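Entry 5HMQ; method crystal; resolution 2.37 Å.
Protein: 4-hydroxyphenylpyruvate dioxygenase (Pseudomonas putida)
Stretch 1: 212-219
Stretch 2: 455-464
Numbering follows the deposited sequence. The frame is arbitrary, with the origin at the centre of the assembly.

Stretch 1 212-219: RCFPGQGE
Stretch 2 (455-464) LDSWVLFYKS

Residues 455-464 form a continuous α-helix that runs on later in the chain, with phi/psi close to -65/-40 through most of its length and i to i+4 bonds from Val459 N to Leu455 O (2.8 Å) through Ser464 N to Leu460 O (3.0 Å). Residues 212-219 have no regular helix or strand. Extended at Cys213 (-148/178) and Phe214 (-76/151), the chain reverses in a type II β turn from Phe214 to Gln217, with Pro215 at -50/128 and Gly216 at 100/-20, closed by Gln217 N to Phe214 O at 2.9 Å. Gln217 (-89/-12) and Gly218 (-113/-152) carry it onward. In register, Gln217 lies beside Asp456, their CA atoms 5.5 Å apart, while Gly216 O reaches further along the helix to Val459 and Lys463. The two stretches bury 355 Å² in all.

Gln217 has the largest covered area. Its CA-to-CB bond points sideways, but the m, t side chain (chi1 -61°, chi2 175°, chi3 -28°) brings its amide to the helix. There NE2 donates a weak hydrogen bond to Asp456 O (3.1 Å, N-H...O angle 122°), an oxygen that also accepts Leu460 N at 3.0 Å. The other end of the amide braces its own loop: OE1 accepts Phe214 N at 2.9 Å. One glutamine thus ties turn to helix. Its CD packs 3.6 Å from Asp456 CB, and NE2 lies 3.9 Å from Leu460 CB.

Lys463 makes the stronger polar link. Its CA-to-CB bond points toward the loop, and the extended side chain (chi1 -83°, the rest t) delivers NZ to Gly216 O at 2.8 Å; the long aliphatic chain spans the gap, and the ammonium meets the Gly216 carbonyl, which is not the one that closes the turn.

Gly216 suits its place because, at its positive phi of 100°, a CB would jam against the carbonyl O of Pro215. Pro215, whose ring is C-gamma exo and whose CA-to-CB bond points away from the helix, has a phi well matched to the turn's second position; its O lies 4.1 Å from Leu460 CD1. At Gly218 an ideal CB would be crowded by Cys213 SG (3.4 Å).

Van der Waals contacts fill in around these bonds. Val459 (chi1 t) sets CG1 3.9 Å from Gly216 O, and buried Leu460 (t, p) contributes 54 Å². The CA-to-CB bond of Asp456 (chi1 -71°) points toward the loop, its OD2 4.3 Å from Cys213 CB, while its OD1 is hydrogen-bonded elsewhere in the structure.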

# COMPACT_ATOMS: atom_id res chain seq x y z
N ARG C 212 15.34 -3.62 1.05
CA ARG C 212 15.58 -4.55 -0.03
C ARG C 212 14.42 -4.50 -1.02
O ARG C 212 13.26 -4.34 -0.63
CB ARG C 212 15.75 -5.97 0.50
CG ARG C 212 17.14 -6.30 1.00
CD ARG C 212 17.22 -7.75 1.44
NE ARG C 212 18.48 -8.06 2.12
CZ ARG C 212 19.16 -9.18 1.95
NH1 ARG C 212 18.72 -10.11 1.11
NH2 ARG C 212 20.29 -9.38 2.62
N CYS C 213 14.73 -4.62 -2.31
CA CYS C 213 13.72 -4.65 -3.35
C CYS C 213 14.22 -5.54 -4.48
O CYS C 213 15.34 -6.05 -4.44
CB CYS C 213 13.37 -3.24 -3.84
SG CYS C 213 14.79 -2.23 -4.30
N PHE C 214 13.38 -5.72 -5.50
CA PHE C 214 13.72 -6.63 -6.59
C PHE C 214 14.76 -6.01 -7.52
O PHE C 214 14.85 -4.79 -7.64
CB PHE C 214 12.47 -7.00 -7.38
CG PHE C 214 11.49 -7.83 -6.61
CD1 PHE C 214 11.93 -8.88 -5.81
CD2 PHE C 214 10.13 -7.58 -6.69
CE1 PHE C 214 11.03 -9.66 -5.10
CE2 PHE C 214 9.23 -8.36 -5.98
CZ PHE C 214 9.68 -9.39 -5.19
N PRO C 215 15.58 -6.85 -8.16
CA PRO C 215 16.60 -6.34 -9.09
C PRO C 215 16.02 -5.38 -10.11
O PRO C 215 15.03 -5.67 -10.78
CB PRO C 215 17.12 -7.62 -9.76
CG PRO C 215 16.91 -8.69 -8.75
CD PRO C 215 15.68 -8.31 -7.97
N GLY C 216 16.64 -4.21 -10.21
CA GLY C 216 16.19 -3.16 -11.09
C GLY C 216 15.39 -2.07 -10.40
O GLY C 216 15.27 -0.97 -10.95
N GLN C 217 14.85 -2.35 -9.21
CA GLN C 217 14.10 -1.36 -8.46
C GLN C 217 14.97 -0.52 -7.54
O GLN C 217 14.49 0.50 -7.02
CB GLN C 217 13.01 -2.06 -7.63
CG GLN C 217 12.00 -2.82 -8.48
CD GLN C 217 10.99 -3.60 -7.66
OE1 GLN C 217 11.28 -4.01 -6.53
NE2 GLN C 217 9.81 -3.81 -8.21
N GLY C 218 16.23 -0.90 -7.33
CA GLY C 218 17.14 -0.11 -6.53
C GLY C 218 18.25 0.44 -7.40
O GLY C 218 18.04 0.65 -8.60
N GLU C 219 19.42 0.69 -6.83
CA GLU C 219 20.53 1.26 -7.59
C GLU C 219 21.81 0.44 -7.44
O GLU C 219 22.90 0.95 -7.72
CB GLU C 219 20.77 2.72 -7.20
CG GLU C 219 20.49 3.03 -5.75
CD GLU C 219 20.22 4.51 -5.51
OE1 GLU C 219 20.17 5.27 -6.49
OE2 GLU C 219 20.05 4.90 -4.34
N LEU C 455 5.39 2.35 -6.61
CA LEU C 455 6.36 3.03 -7.47
C LEU C 455 7.43 2.07 -7.98
O LEU C 455 7.80 2.11 -9.16
CB LEU C 455 7.02 4.20 -6.73
CG LEU C 455 8.22 4.86 -7.42
CD1 LEU C 455 7.82 5.72 -8.61
CD2 LEU C 455 8.97 5.68 -6.38
N ASP C 456 7.94 1.20 -7.11
CA ASP C 456 8.95 0.24 -7.53
C ASP C 456 8.41 -0.68 -8.62
O ASP C 456 9.15 -1.06 -9.53
CB ASP C 456 9.46 -0.57 -6.33
CG ASP C 456 10.32 0.26 -5.40
OD1 ASP C 456 10.87 1.29 -5.85
OD2 ASP C 456 10.49 -0.13 -4.23
N SER C 457 7.13 -1.04 -8.54
CA SER C 457 6.53 -1.86 -9.59
C SER C 457 6.49 -1.11 -10.91
O SER C 457 6.77 -1.69 -11.97
CB SER C 457 5.13 -2.30 -9.17
OG SER C 457 4.63 -3.29 -10.04
N TRP C 458 6.16 0.18 -10.88
CA TRP C 458 6.19 0.99 -12.10
C TRP C 458 7.60 1.12 -12.64
O TRP C 458 7.81 1.10 -13.86
CB TRP C 458 5.58 2.37 -11.84
CG TRP C 458 4.09 2.42 -11.91
CD1 TRP C 458 3.22 2.05 -10.93
CD2 TRP C 458 3.29 2.90 -13.00
NE1 TRP C 458 1.92 2.26 -11.35
CE2 TRP C 458 1.94 2.77 -12.62
CE3 TRP C 458 3.59 3.41 -14.27
CZ2 TRP C 458 0.89 3.14 -13.46
CZ3 TRP C 458 2.55 3.78 -15.10
CH2 TRP C 458 1.21 3.64 -14.69
N VAL C 459 8.58 1.28 -11.75
CA VAL C 459 9.97 1.41 -12.18
C VAL C 459 10.41 0.17 -12.95
O VAL C 459 10.97 0.25 -14.04
CB VAL C 459 10.89 1.68 -10.98
CG1 VAL C 459 12.35 1.56 -11.38
CG2 VAL C 459 10.61 3.06 -10.40
N LEU C 460 10.14 -1.01 -12.37
CA LEU C 460 10.50 -2.26 -13.04
C LEU C 460 9.70 -2.44 -14.33
O LEU C 460 10.21 -2.98 -15.31
CB LEU C 460 10.27 -3.44 -12.10
CG LEU C 460 10.49 -4.83 -12.68
CD1 LEU C 460 11.89 -4.95 -13.27
CD2 LEU C 460 10.28 -5.88 -11.61
N PHE C 461 8.44 -1.99 -14.33
CA PHE C 461 7.61 -2.09 -15.53
C PHE C 461 8.27 -1.38 -16.71
O PHE C 461 8.39 -1.94 -17.81
CB PHE C 461 6.23 -1.51 -15.24
CG PHE C 461 5.35 -1.34 -16.46
CD1 PHE C 461 4.59 -2.40 -16.93
CD2 PHE C 461 5.28 -0.12 -17.11
CE1 PHE C 461 3.78 -2.24 -18.04
CE2 PHE C 461 4.47 0.04 -18.22
CZ PHE C 461 3.72 -1.02 -18.68
N TYR C 462 8.72 -0.14 -16.50
CA TYR C 462 9.31 0.63 -17.59
C TYR C 462 10.74 0.20 -17.89
O TYR C 462 11.15 0.21 -19.06
CB TYR C 462 9.25 2.13 -17.27
CG TYR C 462 7.97 2.78 -17.74
CD1 TYR C 462 7.76 3.05 -19.09
CD2 TYR C 462 6.97 3.14 -16.84
CE1 TYR C 462 6.60 3.64 -19.53
CE2 TYR C 462 5.80 3.74 -17.28
CZ TYR C 462 5.62 3.99 -18.62
OH TYR C 462 4.46 4.59 -19.07
N LYS C 463 11.50 -0.18 -16.87
CA LYS C 463 12.87 -0.63 -17.11
C LYS C 463 12.90 -1.91 -17.94
O LYS C 463 13.76 -2.07 -18.82
CB LYS C 463 13.61 -0.85 -15.79
CG LYS C 463 14.21 0.40 -15.18
CD LYS C 463 15.10 0.04 -14.00
CE LYS C 463 15.95 1.21 -13.56
NZ LYS C 463 16.82 0.86 -12.40
N SER C 464 11.99 -2.85 -17.67
CA SER C 464 12.07 -4.14 -18.34
C SER C 464 11.32 -4.15 -19.67
O SER C 464 11.91 -4.49 -20.71
CB SER C 464 11.53 -5.25 -17.42
OG SER C 464 10.16 -5.06 -17.11